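Local structure of putative diacylglycerol kinase (Bacillus anthracis, 4WRR) at residues A34-D39 and L117-H122; Y54-A59 and A82-R87; V197-G202 and G220-F225. The protein probably phosphorylates diacylglycerol at the expense of ATP, as a magnesium-binding member of the bacterial diacylglycerol kinase family. All coordinates share one frame; numbering follows the deposited sequence.

Interaction 1. Residues A34-D39 and L117-H122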
loop_
_atom_site.group_PDB
_atom_site.type_symbol
_atom_site.label_atom_id
_atom_site.label_comp_id
_atom_site.label_asym_id
_atom_site.label_seq_id
_atom_site.Cartn_x
_atom_site.Cartn_y
_atom_site.Cartn_z
ATOM N N ALA A 34 12.302 15.108 8.760
ATOM C CA ALA A 34 11.466 14.345 9.700
ATOM C C ALA A 34 10.762 15.226 10.714
ATOM O O ALA A 34 9.666 14.889 11.137
ATOM C CB ALA A 34 12.263 13.284 10.410
ATOM N N ALA A 35 11.359 16.364 11.085
ATOM C CA ALA A 35 10.695 17.276 12.025
ATOM C C ALA A 35 9.531 17.967 11.344
ATOM O O ALA A 35 8.488 18.182 11.947
ATOM C CB ALA A 35 11.665 18.306 12.589
ATOM N N ALA A 36 9.713 18.321 10.084
ATOM C CA ALA A 36 8.720 19.090 9.342
ATOM C C ALA A 36 7.606 18.256 8.716
ATOM O O ALA A 36 6.512 18.762 8.542
ATOM C CB ALA A 36 9.407 19.915 8.245
ATOM N N PHE A 37 7.892 17.014 8.325
ATOM C CA PHE A 37 6.950 16.183 7.565
ATOM C C PHE A 37 6.580 14.941 8.427
ATOM O O PHE A 37 7.390 14.044 8.564
ATOM C CB PHE A 37 7.587 15.752 6.245
ATOM C CG PHE A 37 7.912 16.921 5.311
ATOM C CD1 PHE A 37 6.916 17.772 4.878
ATOM C CD2 PHE A 37 9.216 17.186 4.935
ATOM C CE1 PHE A 37 7.214 18.856 4.046
ATOM C CE2 PHE A 37 9.513 18.245 4.092
ATOM C CZ PHE A 37 8.510 19.102 3.672
ATOM N N PRO A 38 5.388 14.942 9.047
ATOM C CA PRO A 38 5.002 13.919 9.950
ATOM C C PRO A 38 4.688 12.553 9.302
ATOM O O PRO A 38 4.364 11.578 10.033
ATOM C CB PRO A 38 3.762 14.504 10.625
ATOM C CG PRO A 38 3.165 15.427 9.602
ATOM C CD PRO A 38 4.350 15.996 8.890
ATOM N N ASP A 39 4.808 12.456 7.978
ATOM C CA ASP A 39 4.700 11.190 7.261
ATOM C C ASP A 39 5.784 11.139 6.202
ATOM O O ASP A 39 5.584 11.636 5.057
ATOM C CB ASP A 39 3.267 11.022 6.662
ATOM C CG ASP A 39 3.025 9.645 6.041
ATOM O OD1 ASP A 39 3.991 8.978 5.561
ATOM O OD2 ASP A 39 1.844 9.211 5.994
ATOM N N LEU A 117 15.521 24.003 3.130
ATOM C CA LEU A 117 14.826 24.743 2.090
ATOM C C LEU A 117 13.540 24.016 1.741
ATOM O O LEU A 117 12.492 24.626 1.564
ATOM C CB LEU A 117 15.703 24.862 0.844
ATOM C CG LEU A 117 15.010 25.481 -0.375
ATOM C CD1 LEU A 117 14.621 26.929 -0.111
ATOM C CD2 LEU A 117 15.908 25.424 -1.594
ATOM N N ILE A 118 13.610 22.677 1.696
ATOM C CA ILE A 118 12.439 21.901 1.318
ATOM C C ILE A 118 11.311 22.130 2.315
ATOM O O ILE A 118 10.144 22.120 1.935
ATOM C CB ILE A 118 12.793 20.418 1.200
ATOM C CG1 ILE A 118 13.749 20.219 0.030
ATOM C CG2 ILE A 118 11.537 19.591 0.978
ATOM C CD1 ILE A 118 14.446 18.878 0.034
ATOM N N THR A 119 11.660 22.347 3.577
ATOM C CA THR A 119 10.654 22.544 4.592
ATOM C C THR A 119 9.904 23.835 4.397
ATOM O O THR A 119 8.852 24.039 5.004
ATOM C CB THR A 119 11.218 22.445 6.059
ATOM O OG1 THR A 119 12.062 23.560 6.353
ATOM C CG2 THR A 119 12.030 21.176 6.241
ATOM N N LYS A 120 10.462 24.765 3.622
ATOM C CA LYS A 120 9.776 26.018 3.342
ATOM C C LYS A 120 8.680 25.825 2.328
ATOM O O LYS A 120 7.817 26.683 2.194
ATOM C CB LYS A 120 10.777 27.065 2.827
ATOM C CG LYS A 120 11.916 27.380 3.782
ATOM C CD LYS A 120 11.368 27.716 5.173
ATOM C CE LYS A 120 12.404 28.401 6.057
ATOM N NZ LYS A 120 12.325 27.884 7.455
ATOM N N GLU A 121 8.749 24.766 1.544
ATOM C CA GLU A 121 7.669 24.405 0.634
ATOM C C GLU A 121 7.411 25.426 -0.504
ATOM O O GLU A 121 6.293 25.586 -0.958
ATOM C CB GLU A 121 6.368 24.130 1.408
ATOM C CG GLU A 121 6.495 23.029 2.479
ATOM C CD GLU A 121 5.164 22.517 3.012
ATOM O OE1 GLU A 121 4.091 22.978 2.544
ATOM O OE2 GLU A 121 5.176 21.630 3.898
ATOM N N HIS A 122 8.459 26.057 -1.019
ATOM C CA HIS A 122 8.317 26.939 -2.172
ATOM C C HIS A 122 8.420 26.163 -3.446
ATOM O O HIS A 122 9.391 25.459 -3.663
ATOM C CB HIS A 122 9.401 27.989 -2.167
ATOM C CG HIS A 122 9.398 28.822 -0.938
ATOM N ND1 HIS A 122 8.309 29.587 -0.552
ATOM C CD2 HIS A 122 10.366 29.045 -0.021
ATOM C CE1 HIS A 122 8.593 30.203 0.583
ATOM N NE2 HIS A 122 9.846 29.921 0.903
#
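The ring of Phe37 and the methyl of Ala36 carry the helix 22-36 side of this contact, meeting the turn at the end of helix 111-118. The enclosed part is built round the buried Phe37 ring, which reaches across to the type I turn of Ile118 to Glu121. Phe37 CE2 comes within 4.0 Å of Ile118 CG2, and the two side chains cross at about a right angle. Ile118 itself turns inward, onto strands 64-69 and 89-94 of the parallel sheet. The ring edge faces two oxygens, with Phe37 CZ 3.8 Å from Ile118 O and Phe37 CE1 3.4 Å from Glu121 OE2. The carboxylate is turned only 12° from the ring plane, and Thr4 and Lys5 hold it by hydrogen bonds. Nearer solvent, Ala36 CB and Thr119 CG2 meet methyl to methyl at 3.5 Å. In Thr119 this methyl lies anti to the carbonyl carbon while OG1 sits between N and C (chi1 69°), an orientation in which the hydroxyl bonds to the carbonyl of Lys116 and the methyl is left for the alanine. Oxygens at the rim suit the slightly positive edge of an aromatic ring, so the contact probably gains a weak electrostatic component beyond its apolar packing.

Interaction 2. Residues Y54-A59 and A82-R87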
loop_
_atom_site.group_PDB
_atom_site.type_symbol
_atom_site.label_atom_id
_atom_site.label_comp_id
_atom_site.label_asym_id
_atom_site.label_seq_id
_atom_site.Cartn_x
_atom_site.Cartn_y
_atom_site.Cartn_z
ATOM N N TYR A 54 11.363 3.472 -7.878
ATOM C CA TYR A 54 10.722 4.070 -6.698
ATOM C C TYR A 54 9.780 5.208 -7.100
ATOM O O TYR A 54 8.617 5.256 -6.663
ATOM C CB TYR A 54 11.741 4.581 -5.685
ATOM C CG TYR A 54 12.722 3.554 -5.124
ATOM C CD1 TYR A 54 12.466 2.197 -5.176
ATOM C CD2 TYR A 54 13.892 3.973 -4.503
ATOM C CE1 TYR A 54 13.357 1.256 -4.616
ATOM C CE2 TYR A 54 14.790 3.063 -3.961
ATOM C CZ TYR A 54 14.536 1.699 -4.027
ATOM O OH TYR A 54 15.465 0.813 -3.503
ATOM N N CYS A 55 10.247 6.098 -7.971
ATOM C CA CYS A 55 9.363 7.146 -8.484
ATOM C C CYS A 55 8.093 6.563 -9.091
ATOM O O CYS A 55 7.012 7.054 -8.800
ATOM C CB CYS A 55 10.085 8.038 -9.498
ATOM S SG CYS A 55 11.344 9.089 -8.714
ATOM N N GLN A 56 8.215 5.512 -9.909
ATOM C CA GLN A 56 7.041 4.966 -10.618
ATOM C C GLN A 56 6.115 4.258 -9.665
ATOM O O GLN A 56 4.918 4.373 -9.787
ATOM C CB GLN A 56 7.444 4.071 -11.791
ATOM C CG GLN A 56 8.183 4.910 -12.828
ATOM C CD GLN A 56 8.674 4.192 -14.060
ATOM O OE1 GLN A 56 8.914 2.996 -14.068
ATOM N NE2 GLN A 56 8.866 4.948 -15.100
ATOM N N GLU A 57 6.663 3.565 -8.674
ATOM C CA GLU A 57 5.812 2.958 -7.644
ATOM C C GLU A 57 5.108 3.974 -6.746
ATOM O O GLU A 57 3.947 3.815 -6.444
ATOM C CB GLU A 57 6.613 1.971 -6.794
ATOM C CG GLU A 57 5.739 1.377 -5.688
ATOM C CD GLU A 57 6.424 0.313 -4.836
ATOM O OE1 GLU A 57 7.490 -0.207 -5.240
ATOM O OE2 GLU A 57 5.848 -0.013 -3.770
ATOM N N PHE A 58 5.802 5.025 -6.315
ATOM C CA PHE A 58 5.250 5.957 -5.317
ATOM C C PHE A 58 4.556 7.179 -5.882
ATOM O O PHE A 58 3.968 7.938 -5.126
ATOM C CB PHE A 58 6.334 6.355 -4.317
ATOM C CG PHE A 58 6.650 5.280 -3.341
ATOM C CD1 PHE A 58 7.465 4.231 -3.690
ATOM C CD2 PHE A 58 6.022 5.247 -2.103
ATOM C CE1 PHE A 58 7.730 3.204 -2.783
ATOM C CE2 PHE A 58 6.232 4.201 -1.196
ATOM C CZ PHE A 58 7.095 3.177 -1.541
ATOM N N ALA A 59 4.590 7.379 -7.201
ATOM C CA ALA A 59 4.025 8.595 -7.786
ATOM C C ALA A 59 2.571 8.822 -7.467
ATOM O O ALA A 59 2.147 9.959 -7.242
ATOM C CB ALA A 59 4.212 8.602 -9.291
ATOM N N ALA A 82 8.412 11.654 -15.459
ATOM C CA ALA A 82 7.960 12.409 -16.611
ATOM C C ALA A 82 6.927 11.666 -17.484
ATOM O O ALA A 82 6.027 12.311 -18.025
ATOM C CB ALA A 82 9.135 12.853 -17.443
ATOM N N PRO A 83 7.045 10.340 -17.635
ATOM C CA PRO A 83 6.052 9.682 -18.523
ATOM C C PRO A 83 4.693 9.399 -17.913
ATOM O O PRO A 83 3.843 8.918 -18.616
ATOM C CB PRO A 83 6.707 8.353 -18.911
ATOM C CG PRO A 83 7.976 8.260 -18.166
ATOM C CD PRO A 83 8.199 9.490 -17.338
ATOM N N LEU A 84 4.491 9.719 -16.638
ATOM C CA LEU A 84 3.330 9.320 -15.927
ATOM C C LEU A 84 2.267 10.377 -15.965
ATOM O O LEU A 84 2.566 11.575 -16.033
ATOM C CB LEU A 84 3.686 9.093 -14.446
ATOM C CG LEU A 84 4.842 8.172 -14.147
ATOM C CD1 LEU A 84 5.055 8.103 -12.620
ATOM C CD2 LEU A 84 4.620 6.776 -14.663
ATOM N N GLU A 85 1.024 9.938 -15.800
ATOM C CA GLU A 85 -0.107 10.862 -15.732
ATOM C C GLU A 85 -0.151 11.678 -14.442
ATOM O O GLU A 85 -0.592 12.816 -14.459
ATOM C CB GLU A 85 -1.407 10.100 -15.824
ATOM C CG GLU A 85 -1.619 9.376 -17.135
ATOM C CD GLU A 85 -1.550 10.307 -18.329
ATOM O OE1 GLU A 85 -2.330 11.287 -18.351
ATOM O OE2 GLU A 85 -0.692 10.083 -19.217
ATOM N N ILE A 86 0.265 11.074 -13.326
ATOM C CA ILE A 86 0.256 11.734 -12.004
ATOM C C ILE A 86 1.700 11.872 -11.484
ATOM O O ILE A 86 2.438 10.901 -11.417
ATOM C CB ILE A 86 -0.587 10.945 -11.011
ATOM C CG1 ILE A 86 -2.040 10.994 -11.449
ATOM C CG2 ILE A 86 -0.451 11.528 -9.600
ATOM C CD1 ILE A 86 -2.907 9.999 -10.718
ATOM N N ARG A 87 2.123 13.113 -11.266
ATOM C CA ARG A 87 3.515 13.432 -11.034
ATOM C C ARG A 87 3.581 14.341 -9.810
ATOM O O ARG A 87 3.333 15.512 -9.907
ATOM C CB ARG A 87 4.153 14.143 -12.230
ATOM C CG ARG A 87 4.086 13.329 -13.518
ATOM C CD ARG A 87 4.660 14.093 -14.714
ATOM N NE ARG A 87 3.937 15.341 -14.949
ATOM C CZ ARG A 87 2.736 15.425 -15.517
ATOM N NH1 ARG A 87 2.078 14.328 -15.930
ATOM N NH2 ARG A 87 2.181 16.615 -15.662
#
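Leu84 reaches from the loop between helix 71-81 and strand 89-94 to the C-terminal end of helix 50-58, where its CD1 presses on Ala59 CB. Its CB points at the helix, and with CG anti to the carbonyl carbon (chi1 -53°) the branch is carried on in that direction. At CG the chain branches, and the two methyls meet different atoms. Leu84 CD1 lies 3.5 Å from Ala59 CB, tighter than usual for two carbons, and 4.2 Å from Gln56 CA; Leu84 CD2 runs instead to the aliphatic part of the glutamine, 4.4 Å from Gln56 CG. The helix and loop both belong to the alpha/beta catalytic domain, whose parallel four-stranded sheet has helix 50-58 packed on strands 9-13 and 39-44 through Cys55, Tyr54 and Phe58. Beyond Leu84, Ala59 CB also meets the backbone, 3.6 Å from Ile86 O, while Ile86 CG2 lies 3.8 Å from Ala59 O. The loop is braced from within by Arg87 NH1, which donates to Leu84 O at 2.8 Å; the oxygen lies in the guanidinium plane, and the donor in the carbonyl plane. Gln56 OE1 accepts a hydrogen bond from the backbone N of Glu85 of the third subunit, whose Leu84 packs on the Leu84 of this chain.

Interaction 3. Residues V197-G202 and G220-F225. With MG (magnesium ion), chain E.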
loop_
_atom_site.group_PDB
_atom_site.type_symbol
_atom_site.label_atom_id
_atom_site.label_comp_id
_atom_site.label_asym_id
_atom_site.label_seq_id
_atom_site.Cartn_x
_atom_site.Cartn_y
_atom_site.Cartn_z
ATOM N N VAL A 197 26.213 20.842 -31.319
ATOM C CA VAL A 197 24.822 21.228 -31.343
ATOM C C VAL A 197 24.176 20.898 -30.010
ATOM O O VAL A 197 24.244 19.763 -29.563
ATOM C CB VAL A 197 24.064 20.493 -32.448
ATOM C CG1 VAL A 197 22.594 20.884 -32.442
ATOM C CG2 VAL A 197 24.672 20.778 -33.813
ATOM N N MET A 198 23.586 21.905 -29.371
ATOM C CA MET A 198 22.985 21.779 -28.075
ATOM C C MET A 198 21.563 22.238 -28.144
ATOM O O MET A 198 21.239 23.167 -28.872
ATOM C CB MET A 198 23.681 22.693 -27.051
ATOM C CG MET A 198 25.170 22.457 -26.850
ATOM S SD MET A 198 25.456 21.056 -25.798
ATOM C CE MET A 198 24.701 21.647 -24.281
ATOM N N VAL A 199 20.726 21.617 -27.316
ATOM C CA VAL A 199 19.414 22.140 -26.969
ATOM C C VAL A 199 19.366 22.217 -25.465
ATOM O O VAL A 199 19.504 21.197 -24.787
ATOM C CB VAL A 199 18.296 21.219 -27.485
ATOM C CG1 VAL A 199 16.939 21.758 -27.099
ATOM C CG2 VAL A 199 18.401 21.124 -28.991
ATOM N N GLY A 200 19.194 23.417 -24.934
ATOM C CA GLY A 200 19.268 23.661 -23.508
ATOM C C GLY A 200 17.932 24.023 -22.870
ATOM O O GLY A 200 17.124 24.787 -23.448
ATOM N N ASN A 201 17.721 23.466 -21.684
ATOM C CA ASN A 201 16.603 23.761 -20.802
ATOM C C ASN A 201 17.048 24.202 -19.390
ATOM O O ASN A 201 16.367 25.001 -18.757
ATOM C CB ASN A 201 15.747 22.513 -20.656
ATOM C CG ASN A 201 14.422 22.802 -19.986
ATOM O OD1 ASN A 201 13.633 23.604 -20.496
ATOM N ND2 ASN A 201 14.186 22.188 -18.804
ATOM N N GLY A 202 18.206 23.731 -18.924
ATOM C CA GLY A 202 18.759 24.140 -17.625
ATOM C C GLY A 202 19.462 25.473 -17.615
ATOM O O GLY A 202 20.007 25.897 -18.649
ATOM N N GLY A 220 8.749 28.254 -21.447
ATOM C CA GLY A 220 7.929 27.619 -22.471
ATOM C C GLY A 220 8.599 27.445 -23.826
ATOM O O GLY A 220 7.938 27.033 -24.745
ATOM N N THR A 221 9.896 27.760 -23.957
ATOM C CA THR A 221 10.664 27.465 -25.162
ATOM C C THR A 221 12.020 26.868 -24.829
ATOM O O THR A 221 12.518 27.019 -23.709
ATOM C CB THR A 221 10.966 28.720 -26.032
ATOM O OG1 THR A 221 11.701 29.709 -25.265
ATOM C CG2 THR A 221 9.742 29.333 -26.517
ATOM N N LEU A 222 12.600 26.178 -25.798
ATOM C CA LEU A 222 13.918 25.617 -25.680
ATOM C C LEU A 222 14.901 26.464 -26.456
ATOM O O LEU A 222 14.500 27.246 -27.293
ATOM C CB LEU A 222 13.925 24.221 -26.249
ATOM C CG LEU A 222 13.233 23.189 -25.368
ATOM C CD1 LEU A 222 13.018 21.933 -26.177
ATOM C CD2 LEU A 222 14.066 22.879 -24.126
ATOM N N ASP A 223 16.182 26.309 -26.151
ATOM C CA ASP A 223 17.241 27.116 -26.740
ATOM C C ASP A 223 18.150 26.239 -27.562
ATOM O O ASP A 223 18.711 25.290 -27.040
ATOM C CB ASP A 223 18.060 27.813 -25.650
ATOM C CG ASP A 223 17.389 29.046 -25.114
ATOM O OD1 ASP A 223 16.418 28.915 -24.333
ATOM O OD2 ASP A 223 17.810 30.177 -25.499
ATOM N N ILE A 224 18.234 26.521 -28.865
ATOM C CA ILE A 224 19.124 25.826 -29.769
ATOM C C ILE A 224 20.431 26.637 -29.864
ATOM O O ILE A 224 20.383 27.828 -30.061
ATOM C CB ILE A 224 18.516 25.729 -31.175
ATOM C CG1 ILE A 224 17.149 25.010 -31.140
ATOM C CG2 ILE A 224 19.464 24.985 -32.103
ATOM C CD1 ILE A 224 16.378 25.126 -32.424
ATOM N N PHE A 225 21.571 25.965 -29.800
ATOM C CA PHE A 225 22.860 26.610 -29.783
ATOM C C PHE A 225 23.812 25.772 -30.606
ATOM O O PHE A 225 24.070 24.611 -30.269
ATOM C CB PHE A 225 23.345 26.707 -28.342
ATOM C CG PHE A 225 24.660 27.434 -28.162
ATOM C CD1 PHE A 225 24.688 28.798 -27.908
ATOM C CD2 PHE A 225 25.852 26.744 -28.184
ATOM C CE1 PHE A 225 25.897 29.472 -27.722
ATOM C CE2 PHE A 225 27.058 27.392 -27.966
ATOM C CZ PHE A 225 27.084 28.762 -27.757
HETATM MG MG MG E . 13.487 27.504 -21.743
HETATM O O HOH W 1 15.248 26.688 -22.809
HETATM O O HOH W 2 12.030 25.985 -20.968
HETATM O O HOH W 3 14.741 29.523 -22.283
#
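Gly200 and Asp223 form one rung of an antiparallel ladder between strands 196-200 and 222-228, neighbours in a sheet of the NAD-kinase-like beta sandwich domain, and a hydrated magnesium ion lies where the ladder ends. Before the strand begins, Gly220 takes a left-handed backbone conformation (phi 78°), and its N donates to Asp127. Thr221 follows, its carbonyl oxygen binding the magnesium ion at 2.2 Å; Asp219 OD1, Lys216 O and three waters complete the six ligands. Leu222 turns to the face shared with Val199 and Ile224, packed against strands 260-264 and 282-294. Leu222 CB and CD1 each lie 4.0 Å from Val199 CG1, while CD2 swings toward Gly200 O and Asn201 OD1. At Asp223 the hydrogen-bonded pair with Gly200 closes on both sides, the bond from Gly200 N to Asp223 O being straighter (165° at the hydrogen) than its return partner. The carboxylate divides its work: OD2 is held by Lys256 and His254, and OD1 takes hydrogen bonds from two of the metal waters, which makes it a second-shell residue that probably helps orient them. One of these two waters also donates to Gly200 O, at 2.7 Å from that oxygen, tying strand 196-200 to the hydrated ion. Ile224 forms the non-hydrogen-bonded pair with Val199, its CA directing a CH toward Met198 O. Phe225 makes the next hydrogen-bonded pair with Met198, at 2.9 Å from Met198 N to Phe225 O; the two side chains start out together and then diverge, the phenyl ring leading away with CG anti to the backbone N (chi1 -177°). Across the strands, Asn201 ND2 is bound to the carbonyls of Leu137 and Asp127, which should fix the amide's rotation, and Asn201 OD1 accepts a hydrogen bond from the remaining metal-bound water at 2.9 Å.

How the interactions relate
Interactions 1 and 2 belong to the catalytic domain with its parallel sheet, and interaction 2 is nested within the chain loop that interaction 1 closes; their nearest atoms are about 9 Å apart. Both join a helix end to a turn or loop through side chains, and both adjoin other subunits. Interaction 1 is the more peripheral, only partly buried, with carboxylate and carbonyl oxygens at a ring edge, whereas interaction 2 is mostly buried and aliphatic. Interaction 3 lies in the other domain, across the chain's centre from interaction 1, with centres 33 Å apart. It is wholly buried, touches no other chain, and relies on backbone hydrogen bonds and a hydrated metal rather than side-chain packing alone.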